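Local coordinates for type III secretion system effector protein ExoU (Pseudomonas fluorescens, PDB 4QMK), which probably acts, once delivered by type III secretion, as a patatin-like phospholipase that binds phosphatidylinositol 4,5-bisphosphate and so localises to the plasma membrane, at residues R320-G328 and F438-D449; A34-V42 and I49-E58. All blocks are in the same frame, centred on the assembly; numbering follows the deposited sequence.

Contact 1 of 2, residues R320-G328 and F438-D449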
ATOM      1  N   ARG A 320       4.840 -26.690   4.866  1.00 92.01           N
ATOM      2  CA  ARG A 320       4.997 -27.818   5.790  1.00 97.61           C
ATOM      3  C   ARG A 320       5.294 -29.137   5.081  1.00 94.58           C
ATOM      4  O   ARG A 320       6.275 -29.823   5.432  1.00 84.84           O
ATOM      5  CB  ARG A 320       3.742 -27.953   6.685  1.00101.40           C
ATOM      6  CG  ARG A 320       2.408 -28.150   5.970  1.00103.01           C
ATOM      7  CD  ARG A 320       1.279 -28.122   6.999  1.00106.46           C
ATOM      8  NE  ARG A 320      -0.058 -28.309   6.432  1.00104.15           N
ATOM      9  CZ  ARG A 320      -1.189 -28.340   7.148  1.00 97.43           C
ATOM     10  NH1 ARG A 320      -1.175 -28.203   8.467  1.00 94.79           N
ATOM     11  NH2 ARG A 320      -2.350 -28.512   6.540  1.00100.03           N
ATOM     12  N   SER A 321       4.457 -29.431   4.070  1.00 93.23           N
ATOM     13  CA  SER A 321       4.474 -30.658   3.263  1.00 94.31           C
ATOM     14  C   SER A 321       5.028 -30.474   1.812  1.00 94.81           C
ATOM     15  O   SER A 321       5.351 -29.365   1.393  1.00 94.02           O
ATOM     16  CB  SER A 321       3.059 -31.241   3.240  1.00 93.28           C
ATOM     17  OG  SER A 321       2.987 -32.372   2.391  1.00104.21           O
ATOM     18  N   PHE A 322       5.106 -31.581   1.062  1.00 64.46           N
ATOM     19  CA  PHE A 322       5.799 -31.668  -0.249  1.00 53.42           C
ATOM     20  C   PHE A 322       4.849 -31.621  -1.490  1.00 47.97           C
ATOM     21  O   PHE A 322       4.139 -32.594  -1.772  1.00 46.88           O
ATOM     22  CB  PHE A 322       6.583 -33.005  -0.245  1.00 53.31           C
ATOM     23  CG  PHE A 322       7.839 -33.016   0.624  1.00 47.93           C
ATOM     24  CD1 PHE A 322       8.110 -32.006   1.572  1.00 52.15           C
ATOM     25  CD2 PHE A 322       8.724 -34.079   0.531  1.00 44.16           C
ATOM     26  CE1 PHE A 322       9.265 -32.038   2.337  1.00 49.17           C
ATOM     27  CE2 PHE A 322       9.882 -34.124   1.300  1.00 46.72           C
ATOM     28  CZ  PHE A 322      10.155 -33.105   2.203  1.00 48.64           C
ATOM     29  N   PRO A 323       4.852 -30.498  -2.237  1.00 45.81           N
ATOM     30  CA  PRO A 323       3.945 -30.342  -3.409  1.00 53.57           C
ATOM     31  C   PRO A 323       4.094 -31.428  -4.489  1.00 54.02           C
ATOM     32  O   PRO A 323       3.113 -31.808  -5.138  1.00 51.81           O
ATOM     33  CB  PRO A 323       4.332 -28.963  -4.004  1.00 52.59           C
ATOM     34  CG  PRO A 323       5.376 -28.373  -3.103  1.00 47.92           C
ATOM     35  CD  PRO A 323       5.882 -29.439  -2.171  1.00 46.27           C
ATOM     36  N   GLU A 324       5.328 -31.898  -4.645  1.00 62.76           N
ATOM     37  CA  GLU A 324       5.724 -32.931  -5.610  1.00 64.96           C
ATOM     38  C   GLU A 324       5.243 -34.330  -5.202  1.00 63.46           C
ATOM     39  O   GLU A 324       5.099 -35.228  -6.046  1.00 67.07           O
ATOM     40  CB  GLU A 324       7.284 -32.912  -5.830  1.00 66.07           C
ATOM     41  CG  GLU A 324       8.164 -32.179  -4.782  1.00 66.18           C
ATOM     42  CD  GLU A 324       8.745 -33.035  -3.656  1.00 71.37           C
ATOM     43  OE1 GLU A 324       9.485 -34.036  -3.869  1.00 60.00           O
ATOM     44  OE2 GLU A 324       8.532 -32.630  -2.514  1.00 89.90           O
ATOM     45  N   SER A 325       4.965 -34.509  -3.919  1.00 48.92           N
ATOM     46  CA  SER A 325       4.625 -35.824  -3.432  1.00 42.31           C
ATOM     47  C   SER A 325       3.147 -36.157  -3.448  1.00 40.78           C
ATOM     48  O   SER A 325       2.323 -35.334  -3.093  1.00 42.66           O
ATOM     49  CB  SER A 325       5.089 -35.986  -2.001  1.00 35.78           C
ATOM     50  OG  SER A 325       4.635 -37.236  -1.527  1.00 31.04           O
ATOM     51  N   PRO A 326       2.829 -37.419  -3.734  1.00 36.43           N
ATOM     52  CA  PRO A 326       1.457 -37.796  -3.645  1.00 36.15           C
ATOM     53  C   PRO A 326       0.967 -38.008  -2.193  1.00 38.89           C
ATOM     54  O   PRO A 326      -0.231 -38.140  -1.970  1.00 45.17           O
ATOM     55  CB  PRO A 326       1.406 -39.094  -4.462  1.00 34.66           C
ATOM     56  CG  PRO A 326       2.782 -39.661  -4.412  1.00 33.71           C
ATOM     57  CD  PRO A 326       3.710 -38.542  -4.130  1.00 34.78           C
ATOM     58  N   LEU A 327       1.878 -38.093  -1.226  1.00 39.21           N
ATOM     59  CA  LEU A 327       1.504 -38.288   0.195  1.00 34.30           C
ATOM     60  C   LEU A 327       1.344 -36.970   0.897  1.00 34.18           C
ATOM     61  O   LEU A 327       0.890 -36.928   2.028  1.00 35.74           O
ATOM     62  CB  LEU A 327       2.548 -39.099   0.939  1.00 32.61           C
ATOM     63  CG  LEU A 327       2.999 -40.388   0.277  1.00 30.62           C
ATOM     64  CD1 LEU A 327       4.160 -40.974   1.047  1.00 29.41           C
ATOM     65  CD2 LEU A 327       1.863 -41.360   0.238  1.00 29.42           C
ATOM     66  N   GLY A 328       1.765 -35.898   0.253  1.00 40.19           N
ATOM     67  CA  GLY A 328       1.562 -34.551   0.786  1.00 54.26           C
ATOM     68  C   GLY A 328       0.292 -33.956   0.169  1.00 71.12           C
ATOM     69  O   GLY A 328       0.350 -33.289  -0.870  1.00 92.07           O
ATOM     70  N   PHE A 438       5.755 -47.434  -5.002  1.00 35.81           N
ATOM     71  CA  PHE A 438       7.075 -46.851  -5.252  1.00 31.93           C
ATOM     72  C   PHE A 438       8.047 -47.969  -5.585  1.00 31.38           C
ATOM     73  O   PHE A 438       7.932 -49.066  -5.086  1.00 29.94           O
ATOM     74  CB  PHE A 438       7.585 -46.116  -4.001  1.00 30.52           C
ATOM     75  CG  PHE A 438       6.686 -44.988  -3.539  1.00 29.61           C
ATOM     76  CD1 PHE A 438       5.643 -45.204  -2.656  1.00 29.34           C
ATOM     77  CD2 PHE A 438       6.923 -43.703  -3.957  1.00 28.56           C
ATOM     78  CE1 PHE A 438       4.826 -44.149  -2.257  1.00 29.00           C
ATOM     79  CE2 PHE A 438       6.117 -42.653  -3.573  1.00 25.42           C
ATOM     80  CZ  PHE A 438       5.074 -42.875  -2.726  1.00 28.35           C
ATOM     81  N   PRO A 439       9.028 -47.691  -6.430  1.00 36.54           N
ATOM     82  CA  PRO A 439      10.036 -48.694  -6.788  1.00 34.65           C
ATOM     83  C   PRO A 439      10.820 -49.168  -5.617  1.00 35.56           C
ATOM     84  O   PRO A 439      11.362 -50.255  -5.665  1.00 40.87           O
ATOM     85  CB  PRO A 439      10.975 -47.930  -7.703  1.00 36.67           C
ATOM     86  CG  PRO A 439      10.117 -46.904  -8.346  1.00 39.86           C
ATOM     87  CD  PRO A 439       9.105 -46.494  -7.298  1.00 37.31           C
ATOM     88  N   SER A 440      10.975 -48.352  -4.589  1.00 35.08           N
ATOM     89  CA  SER A 440      11.722 -48.817  -3.411  1.00 38.05           C
ATOM     90  C   SER A 440      11.307 -48.112  -2.159  1.00 37.59           C
ATOM     91  O   SER A 440      10.618 -47.092  -2.186  1.00 35.63           O
ATOM     92  CB  SER A 440      13.218 -48.547  -3.569  1.00 40.83           C
ATOM     93  OG  SER A 440      13.454 -47.149  -3.629  1.00 42.51           O
ATOM     94  N   LEU A 441      11.810 -48.622  -1.047  1.00 38.86           N
ATOM     95  CA  LEU A 441      11.538 -48.006   0.234  1.00 36.13           C
ATOM     96  C   LEU A 441      12.126 -46.622   0.277  1.00 35.78           C
ATOM     97  O   LEU A 441      11.557 -45.723   0.878  1.00 39.93           O
ATOM     98  CB  LEU A 441      12.089 -48.839   1.356  1.00 36.05           C
ATOM     99  CG  LEU A 441      11.968 -48.219   2.743  1.00 35.04           C
ATOM    100  CD1 LEU A 441      10.523 -47.933   3.082  1.00 35.18           C
ATOM    101  CD2 LEU A 441      12.546 -49.204   3.734  1.00 35.64           C
ATOM    102  N   ASN A 442      13.261 -46.419  -0.365  1.00 35.54           N
ATOM    103  CA  ASN A 442      13.854 -45.088  -0.339  1.00 34.06           C
ATOM    104  C   ASN A 442      12.972 -44.043  -1.040  1.00 34.27           C
ATOM    105  O   ASN A 442      12.824 -42.943  -0.546  1.00 35.16           O
ATOM    106  CB  ASN A 442      15.233 -45.110  -0.948  1.00 33.26           C
ATOM    107  CG  ASN A 442      15.882 -43.764  -0.946  1.00 33.47           C
ATOM    108  OD1 ASN A 442      16.159 -43.214   0.098  1.00 38.97           O
ATOM    109  ND2 ASN A 442      16.096 -43.213  -2.106  1.00 33.22           N
ATOM    110  N   ASP A 443      12.401 -44.389  -2.192  1.00 34.75           N
ATOM    111  CA  ASP A 443      11.535 -43.475  -2.938  1.00 33.77           C
ATOM    112  C   ASP A 443      10.261 -43.116  -2.169  1.00 29.82           C
ATOM    113  O   ASP A 443       9.780 -41.993  -2.244  1.00 28.82           O
ATOM    114  CB  ASP A 443      11.162 -44.080  -4.291  1.00 39.01           C
ATOM    115  CG  ASP A 443      12.315 -44.109  -5.247  1.00 44.93           C
ATOM    116  OD1 ASP A 443      13.040 -43.103  -5.342  1.00 51.26           O
ATOM    117  OD2 ASP A 443      12.504 -45.141  -5.905  1.00 57.53           O
ATOM    118  N   ALA A 444       9.735 -44.066  -1.418  1.00 28.69           N
ATOM    119  CA  ALA A 444       8.601 -43.801  -0.549  1.00 27.98           C
ATOM    120  C   ALA A 444       9.024 -42.814   0.552  1.00 27.41           C
ATOM    121  O   ALA A 444       8.319 -41.842   0.811  1.00 27.86           O
ATOM    122  CB  ALA A 444       8.086 -45.102   0.045  1.00 28.25           C
ATOM    123  N   VAL A 445      10.201 -43.021   1.145  1.00 26.86           N
ATOM    124  CA  VAL A 445      10.695 -42.106   2.174  1.00 27.49           C
ATOM    125  C   VAL A 445      10.906 -40.723   1.603  1.00 29.37           C
ATOM    126  O   VAL A 445      10.559 -39.728   2.242  1.00 30.42           O
ATOM    127  CB  VAL A 445      11.993 -42.589   2.800  1.00 28.02           C
ATOM    128  CG1 VAL A 445      12.660 -41.489   3.583  1.00 27.86           C
ATOM    129  CG2 VAL A 445      11.739 -43.788   3.676  1.00 28.35           C
ATOM    130  N   MET A 446      11.366 -40.641   0.358  1.00 31.34           N
ATOM    131  CA  MET A 446      11.559 -39.322  -0.285  1.00 31.25           C
ATOM    132  C   MET A 446      10.230 -38.590  -0.488  1.00 30.66           C
ATOM    133  O   MET A 446      10.212 -37.345  -0.623  1.00 30.07           O
ATOM    134  CB  MET A 446      12.271 -39.443  -1.647  1.00 33.82           C
ATOM    135  CG  MET A 446      13.665 -40.040  -1.635  1.00 35.74           C
ATOM    136  SD  MET A 446      15.005 -38.905  -1.176  1.00 41.41           S
ATOM    137  CE  MET A 446      14.728 -38.846   0.604  1.00 41.65           C
ATOM    138  N   ALA A 447       9.128 -39.337  -0.541  1.00 27.96           N
ATOM    139  CA  ALA A 447       7.818 -38.705  -0.672  1.00 29.02           C
ATOM    140  C   ALA A 447       7.192 -38.229   0.649  1.00 29.58           C
ATOM    141  O   ALA A 447       6.177 -37.608   0.633  1.00 31.18           O
ATOM    142  CB  ALA A 447       6.877 -39.673  -1.351  1.00 30.37           C
ATOM    143  N   MET A 448       7.789 -38.543   1.787  1.00 34.03           N
ATOM    144  CA  MET A 448       7.219 -38.192   3.096  1.00 31.89           C
ATOM    145  C   MET A 448       7.845 -36.941   3.647  1.00 32.64           C
ATOM    146  O   MET A 448       9.060 -36.770   3.578  1.00 36.35           O
ATOM    147  CB  MET A 448       7.457 -39.303   4.102  1.00 35.33           C
ATOM    148  CG  MET A 448       7.049 -40.652   3.570  1.00 37.62           C
ATOM    149  SD  MET A 448       7.101 -42.018   4.752  1.00 40.92           S
ATOM    150  CE  MET A 448       8.626 -41.636   5.496  1.00 47.83           C
ATOM    151  N   ASP A 449       7.009 -36.023   4.110  1.00 34.58           N
ATOM    152  CA  ASP A 449       7.484 -34.781   4.766  1.00 35.07           C
ATOM    153  C   ASP A 449       8.060 -35.124   6.120  1.00 30.38           C
ATOM    154  O   ASP A 449       7.978 -36.271   6.554  1.00 28.87           O
ATOM    155  CB  ASP A 449       6.334 -33.739   4.877  1.00 40.07           C
ATOM    156  CG  ASP A 449       5.139 -34.233   5.673  1.00 39.25           C
ATOM    157  OD1 ASP A 449       5.262 -34.476   6.880  1.00 45.22           O
ATOM    158  OD2 ASP A 449       4.051 -34.343   5.093  1.00 52.29           O
TER
HETATM  159  O   HOH W   1       4.835 -35.093   1.535  1.00 47.56           O
HETATM  160  O   HOH W   2       3.849 -36.644   3.544  1.00 46.29           O

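Contact 2 of 2, residues A34-V42 and I49-E58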
ATOM      1  N   ALA A  34       3.757 -62.688  -1.220  1.00 63.97           N
ATOM      2  CA  ALA A  34       3.712 -62.674   0.281  1.00 61.82           C
ATOM      3  C   ALA A  34       4.344 -61.366   0.808  1.00 57.88           C
ATOM      4  O   ALA A  34       5.431 -61.377   1.395  1.00 55.00           O
ATOM      5  CB  ALA A  34       4.432 -63.901   0.838  1.00 61.97           C
ATOM      6  N   LYS A  35       3.653 -60.246   0.586  1.00 51.00           N
ATOM      7  CA  LYS A  35       4.152 -58.931   0.990  1.00 50.34           C
ATOM      8  C   LYS A  35       4.299 -58.825   2.502  1.00 50.87           C
ATOM      9  O   LYS A  35       3.474 -59.344   3.261  1.00 51.37           O
ATOM     10  CB  LYS A  35       3.242 -57.814   0.479  1.00 50.91           C
ATOM     11  CG  LYS A  35       1.938 -57.683   1.212  1.00 48.89           C
ATOM     12  CD  LYS A  35       1.043 -56.717   0.498  1.00 52.54           C
ATOM     13  CE  LYS A  35      -0.289 -56.655   1.228  1.00 58.12           C
ATOM     14  NZ  LYS A  35      -1.302 -55.970   0.393  1.00 65.78           N
ATOM     15  N   VAL A  36       5.353 -58.130   2.915  1.00 48.36           N
ATOM     16  CA  VAL A  36       5.691 -57.988   4.310  1.00 49.60           C
ATOM     17  C   VAL A  36       5.329 -56.599   4.814  1.00 44.11           C
ATOM     18  O   VAL A  36       5.673 -55.608   4.198  1.00 41.32           O
ATOM     19  CB  VAL A  36       7.214 -58.229   4.535  1.00 53.09           C
ATOM     20  CG1 VAL A  36       7.607 -58.018   6.001  1.00 52.21           C
ATOM     21  CG2 VAL A  36       7.593 -59.635   4.076  1.00 54.01           C
ATOM     22  N   PRO A  37       4.633 -56.532   5.941  1.00 42.68           N
ATOM     23  CA  PRO A  37       4.315 -55.251   6.520  1.00 42.73           C
ATOM     24  C   PRO A  37       5.514 -54.734   7.264  1.00 42.69           C
ATOM     25  O   PRO A  37       6.087 -55.464   8.044  1.00 44.37           O
ATOM     26  CB  PRO A  37       3.167 -55.569   7.494  1.00 42.22           C
ATOM     27  CG  PRO A  37       3.400 -56.969   7.892  1.00 44.69           C
ATOM     28  CD  PRO A  37       4.047 -57.639   6.700  1.00 45.90           C
ATOM     29  N   LEU A  38       5.905 -53.495   6.975  1.00 41.77           N
ATOM     30  CA  LEU A  38       6.989 -52.820   7.679  1.00 42.68           C
ATOM     31  C   LEU A  38       6.425 -51.897   8.771  1.00 43.40           C
ATOM     32  O   LEU A  38       7.053 -51.702   9.813  1.00 43.00           O
ATOM     33  CB  LEU A  38       7.813 -51.989   6.699  1.00 42.43           C
ATOM     34  CG  LEU A  38       8.632 -52.740   5.653  1.00 45.01           C
ATOM     35  CD1 LEU A  38       9.391 -51.749   4.773  1.00 46.25           C
ATOM     36  CD2 LEU A  38       9.600 -53.697   6.313  1.00 47.37           C
ATOM     37  N   VAL A  39       5.237 -51.343   8.512  1.00 42.60           N
ATOM     38  CA  VAL A  39       4.576 -50.386   9.393  1.00 43.41           C
ATOM     39  C   VAL A  39       3.062 -50.485   9.206  1.00 41.35           C
ATOM     40  O   VAL A  39       2.571 -50.672   8.104  1.00 34.99           O
ATOM     41  CB  VAL A  39       5.021 -48.960   9.015  1.00 45.25           C
ATOM     42  CG1 VAL A  39       4.184 -47.906   9.717  1.00 44.78           C
ATOM     43  CG2 VAL A  39       6.496 -48.799   9.323  1.00 47.43           C
ATOM     44  N   LYS A  40       2.333 -50.348  10.306  1.00 42.80           N
ATOM     45  CA  LYS A  40       0.886 -50.470  10.292  1.00 40.10           C
ATOM     46  C   LYS A  40       0.129 -49.378  11.014  1.00 39.17           C
ATOM     47  O   LYS A  40       0.417 -49.031  12.148  1.00 42.37           O
ATOM     48  CB  LYS A  40       0.475 -51.825  10.854  1.00 41.70           C
ATOM     49  CG  LYS A  40       0.816 -53.006   9.950  1.00 45.81           C
ATOM     50  CD  LYS A  40       0.012 -52.997   8.641  1.00 48.40           C
ATOM     51  CE  LYS A  40      -1.398 -53.572   8.783  1.00 47.11           C
ATOM     52  NZ  LYS A  40      -1.350 -55.055   8.893  1.00 52.66           N
ATOM     53  N   GLY A  41      -0.867 -48.855  10.324  1.00 38.32           N
ATOM     54  CA  GLY A  41      -1.810 -47.894  10.869  1.00 40.17           C
ATOM     55  C   GLY A  41      -1.204 -46.907  11.822  1.00 41.49           C
ATOM     56  O   GLY A  41      -1.774 -46.604  12.838  1.00 46.07           O
ATOM     57  N   VAL A  42      -0.077 -46.340  11.450  1.00 41.29           N
ATOM     58  CA  VAL A  42       0.551 -45.405  12.297  1.00 39.48           C
ATOM     59  C   VAL A  42      -0.067 -44.061  12.118  1.00 38.01           C
ATOM     60  O   VAL A  42      -0.215 -43.582  10.991  1.00 34.62           O
ATOM     61  CB  VAL A  42       2.040 -45.306  12.018  1.00 40.92           C
ATOM     62  CG1 VAL A  42       2.608 -44.084  12.694  1.00 43.15           C
ATOM     63  CG2 VAL A  42       2.727 -46.551  12.523  1.00 43.18           C
ATOM     64  N   ILE A  49       3.022 -49.348   5.464  1.00 33.79           N
ATOM     65  CA  ILE A  49       4.006 -49.554   4.456  1.00 34.13           C
ATOM     66  C   ILE A  49       4.306 -51.028   4.322  1.00 35.91           C
ATOM     67  O   ILE A  49       4.661 -51.665   5.328  1.00 35.81           O
ATOM     68  CB  ILE A  49       5.306 -48.873   4.825  1.00 35.37           C
ATOM     69  CG1 ILE A  49       5.087 -47.392   5.044  1.00 34.11           C
ATOM     70  CG2 ILE A  49       6.325 -49.063   3.699  1.00 37.70           C
ATOM     71  CD1 ILE A  49       6.358 -46.645   5.427  1.00 36.80           C
ATOM     72  N   TYR A  50       4.166 -51.570   3.096  1.00 34.65           N
ATOM     73  CA  TYR A  50       4.436 -52.999   2.831  1.00 36.54           C
ATOM     74  C   TYR A  50       5.509 -53.118   1.759  1.00 38.23           C
ATOM     75  O   TYR A  50       5.601 -52.251   0.867  1.00 37.19           O
ATOM     76  CB  TYR A  50       3.194 -53.722   2.303  1.00 38.26           C
ATOM     77  CG  TYR A  50       1.958 -53.697   3.190  1.00 41.79           C
ATOM     78  CD1 TYR A  50       0.997 -52.690   3.051  1.00 44.77           C
ATOM     79  CD2 TYR A  50       1.698 -54.718   4.070  1.00 41.32           C
ATOM     80  CE1 TYR A  50      -0.137 -52.660   3.856  1.00 46.52           C
ATOM     81  CE2 TYR A  50       0.584 -54.707   4.864  1.00 43.80           C
ATOM     82  CZ  TYR A  50      -0.328 -53.668   4.766  1.00 47.63           C
ATOM     83  OH  TYR A  50      -1.455 -53.698   5.541  1.00 53.21           O
ATOM     84  N   ARG A  51       6.295 -54.191   1.812  1.00 39.75           N
ATOM     85  CA  ARG A  51       7.301 -54.454   0.785  1.00 45.48           C
ATOM     86  C   ARG A  51       7.106 -55.822   0.150  1.00 49.22           C
ATOM     87  O   ARG A  51       6.915 -56.823   0.836  1.00 50.90           O
ATOM     88  CB  ARG A  51       8.724 -54.344   1.351  1.00 48.37           C
ATOM     89  CG  ARG A  51       9.813 -54.792   0.361  1.00 53.65           C
ATOM     90  CD  ARG A  51      11.218 -54.277   0.703  1.00 53.47           C
ATOM     91  NE  ARG A  51      11.559 -54.675   2.041  1.00 50.47           N
ATOM     92  CZ  ARG A  51      12.287 -53.959   2.875  1.00 51.93           C
ATOM     93  NH1 ARG A  51      12.806 -52.779   2.530  1.00 52.08           N
ATOM     94  NH2 ARG A  51      12.484 -54.432   4.081  1.00 57.54           N
ATOM     95  N   HIS A  52       7.176 -55.858  -1.175  1.00 55.20           N
ATOM     96  CA  HIS A  52       7.077 -57.117  -1.935  1.00 54.63           C
ATOM     97  C   HIS A  52       8.467 -57.741  -2.089  1.00 56.15           C
ATOM     98  O   HIS A  52       9.447 -57.215  -1.609  1.00 56.64           O
ATOM     99  CB  HIS A  52       6.448 -56.828  -3.317  1.00 55.49           C
ATOM    100  CG  HIS A  52       5.030 -56.363  -3.245  1.00 50.94           C
ATOM    101  ND1 HIS A  52       4.681 -55.033  -3.180  1.00 55.74           N
ATOM    102  CD2 HIS A  52       3.871 -57.055  -3.204  1.00 55.67           C
ATOM    103  CE1 HIS A  52       3.366 -54.920  -3.098  1.00 54.10           C
ATOM    104  NE2 HIS A  52       2.852 -56.136  -3.117  1.00 62.59           N
ATOM    105  N   SER A  53       8.549 -58.853  -2.793  1.00 66.36           N
ATOM    106  CA  SER A  53       9.828 -59.513  -3.054  1.00 69.00           C
ATOM    107  C   SER A  53      10.723 -58.659  -3.943  1.00 71.96           C
ATOM    108  O   SER A  53      11.924 -58.500  -3.681  1.00 63.93           O
ATOM    109  CB  SER A  53       9.551 -60.808  -3.777  1.00 78.04           C
ATOM    110  OG  SER A  53       8.337 -61.357  -3.291  1.00 86.28           O
ATOM    111  N   ASP A  54      10.101 -58.118  -4.997  1.00 74.96           N
ATOM    112  CA  ASP A  54      10.744 -57.266  -6.007  1.00 72.84           C
ATOM    113  C   ASP A  54      11.452 -56.059  -5.404  1.00 72.81           C
ATOM    114  O   ASP A  54      12.262 -55.397  -6.064  1.00 72.81           O
ATOM    115  CB  ASP A  54       9.685 -56.673  -6.963  1.00 71.40           C
ATOM    116  CG  ASP A  54       8.380 -57.470  -6.996  1.00 77.47           C
ATOM    117  OD1 ASP A  54       8.430 -58.722  -7.098  1.00 70.95           O
ATOM    118  OD2 ASP A  54       7.302 -56.828  -6.920  1.00 71.81           O
ATOM    119  N   GLY A  55      11.095 -55.729  -4.172  1.00 70.04           N
ATOM    120  CA  GLY A  55      11.584 -54.505  -3.553  1.00 67.37           C
ATOM    121  C   GLY A  55      10.565 -53.394  -3.730  1.00 57.26           C
ATOM    122  O   GLY A  55      10.744 -52.305  -3.207  1.00 64.32           O
ATOM    123  N   ARG A  56       9.502 -53.668  -4.483  1.00 49.55           N
ATOM    124  CA  ARG A  56       8.443 -52.726  -4.661  1.00 48.51           C
ATOM    125  C   ARG A  56       7.870 -52.437  -3.268  1.00 43.27           C
ATOM    126  O   ARG A  56       7.628 -53.345  -2.481  1.00 38.55           O
ATOM    127  CB  ARG A  56       7.319 -53.332  -5.539  1.00 58.16           C
ATOM    128  CG  ARG A  56       7.660 -53.586  -7.006  1.00 70.63           C
ATOM    129  CD  ARG A  56       7.607 -52.302  -7.836  1.00 80.10           C
ATOM    130  NE  ARG A  56       6.235 -51.790  -7.936  1.00 93.45           N
ATOM    131  CZ  ARG A  56       5.890 -50.519  -8.184  1.00 92.97           C
ATOM    132  NH1 ARG A  56       6.812 -49.568  -8.349  1.00 98.18           N
ATOM    133  NH2 ARG A  56       4.603 -50.193  -8.243  1.00 82.69           N
ATOM    134  N   VAL A  57       7.612 -51.174  -2.997  1.00 39.76           N
ATOM    135  CA  VAL A  57       7.003 -50.776  -1.754  1.00 41.31           C
ATOM    136  C   VAL A  57       5.665 -50.102  -1.989  1.00 38.18           C
ATOM    137  O   VAL A  57       5.489 -49.347  -2.926  1.00 37.17           O
ATOM    138  CB  VAL A  57       7.950 -49.863  -0.968  1.00 44.14           C
ATOM    139  CG1 VAL A  57       7.243 -49.093   0.120  1.00 42.46           C
ATOM    140  CG2 VAL A  57       9.063 -50.710  -0.384  1.00 46.87           C
ATOM    141  N   GLU A  58       4.742 -50.372  -1.088  1.00 36.86           N
ATOM    142  CA  GLU A  58       3.390 -49.853  -1.152  1.00 39.11           C
ATOM    143  C   GLU A  58       3.037 -49.084   0.158  1.00 39.82           C
ATOM    144  O   GLU A  58       3.154 -49.618   1.248  1.00 40.48           O
ATOM    145  CB  GLU A  58       2.499 -51.066  -1.364  1.00 39.68           C
ATOM    146  CG  GLU A  58       1.099 -51.000  -0.868  1.00 41.79           C
ATOM    147  CD  GLU A  58       0.386 -52.352  -0.964  1.00 46.14           C
ATOM    148  OE1 GLU A  58       0.927 -53.287  -1.612  1.00 50.00           O
ATOM    149  OE2 GLU A  58      -0.748 -52.455  -0.429  1.00 52.07           O
TER

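Contact 1 of 2, residues R320-G328 and F438-D449
The backbone carbonyl Ala-447 O is gripped twice: Ser-325 OG donates to it at 2.7 Å, in the carbonyl plane and on a lone pair, and a water donates to the same Ala-447 O at 3.0 Å. The serine hydroxyl lies anti to its own backbone N (chi1 175°), beside the carbonyl carbon, and Ser-325 OG also accepts from Leu-327 N at 2.9 Å. That bond makes an ST turn and helps hold the hydroxyl where it can donate to Ala-447 O. Further along, Asp-449 lays its CA over the centre of the Phe-322 ring, 4.0 Å from the centroid, a CH-pi contact with the carboxylate plane turned 78° from the ring. Met-446 O sits at the edge of that ring, in its plane, and is hydrogen-bonded by Trp-522 NE1, while Arg-526 adds a cation-pi contact. Leu-327 runs alongside Met-448, its CD1 3.8 Å from Met-448 CG and 3.9 Å from Ala-447 CB. Asp-449 OD1 caps Met-452 N at the start of helix 450-461, and Asp-449 OD2 takes a water proton at 2.8 Å. Ala-447 O is thus satisfied by a loop hydroxyl and water, whereas neighbouring carbonyls take side-chain donors of Trp-522 and Arg-473.

Contact 2 of 2, residues A34-V42 and I49-E58
Lys-35, just ahead of strand 36-42, lies across Tyr-50 of strand 47-51 in a contact where charge and aromatic surface share one face. The long lysine chain, extended beyond CG, crosses the tyrosine ring: CE rides over one face, offset toward the rim, and NZ stands 4.7 Å from the ring centroid, only 5° off the normal, a cation-pi geometry. Its CG sits between the backbone N and the carbonyl carbon (chi1 74°), a rotation that carries the chain over the ring. Lys-35 CB meanwhile rests 3.8 Å from His-52 CD2, and NZ makes a long salt bridge to Glu-58 OE2, an oxygen also paired with Arg-435. Elsewhere on the tyrosine, Pro-37 CB packs at 3.8 Å from CE2, and the bent chain of Lys-40 brings its CE to 3.2 Å from Tyr-50 OH.

Ile-49 is the third large contributor. Its side chain meets Val-39, CB to CB at 4.2 Å, and its CG2 meets Leu-38 CD1 at the same separation. The leucine methyl CD1 also covers the centre of one face of the Arg-51 guanidinium, whose NH2 is held by Asp-463. The backbone explains why both residues face Ile-49: Ile-49 O accepts from both Leu-38 N, at 2.8 Å, and Val-39 N, at 3.3 Å. Beyond this point Val-36 and Arg-51 form an antiparallel hydrogen-bonded pair, with Val-36 N to Arg-51 O nearly straight at 175°. Two consecutive residues opposite one are the signature of a classic beta bulge, here in the hairpin of strands 36-42 and 47-51 that begins a four-stranded antiparallel sheet.

Overall arrangement
Both contacts lie on the same side of the chain's centre, about 15 Å apart between centres, and they illustrate how location sets chemistry. Contact 1 is the more buried: a loop without regular structure meets the segment that links helix 441-446 to helix 450-461 through a side-chain hydroxyl, waters and a ring face. Contact 2 lies farther out, joins strands close in sequence mainly by backbone bonds, and puts two exposed lysines around a partly exposed tyrosine. The two touch directly, since Phe-438 N probably bonds to Val-57 O where strand 434-438 completes the antiparallel sheet. Helix 450-461 is shared as well, receiving Val-39 from contact 2 and Leu-327 and Met-448 from contact 1.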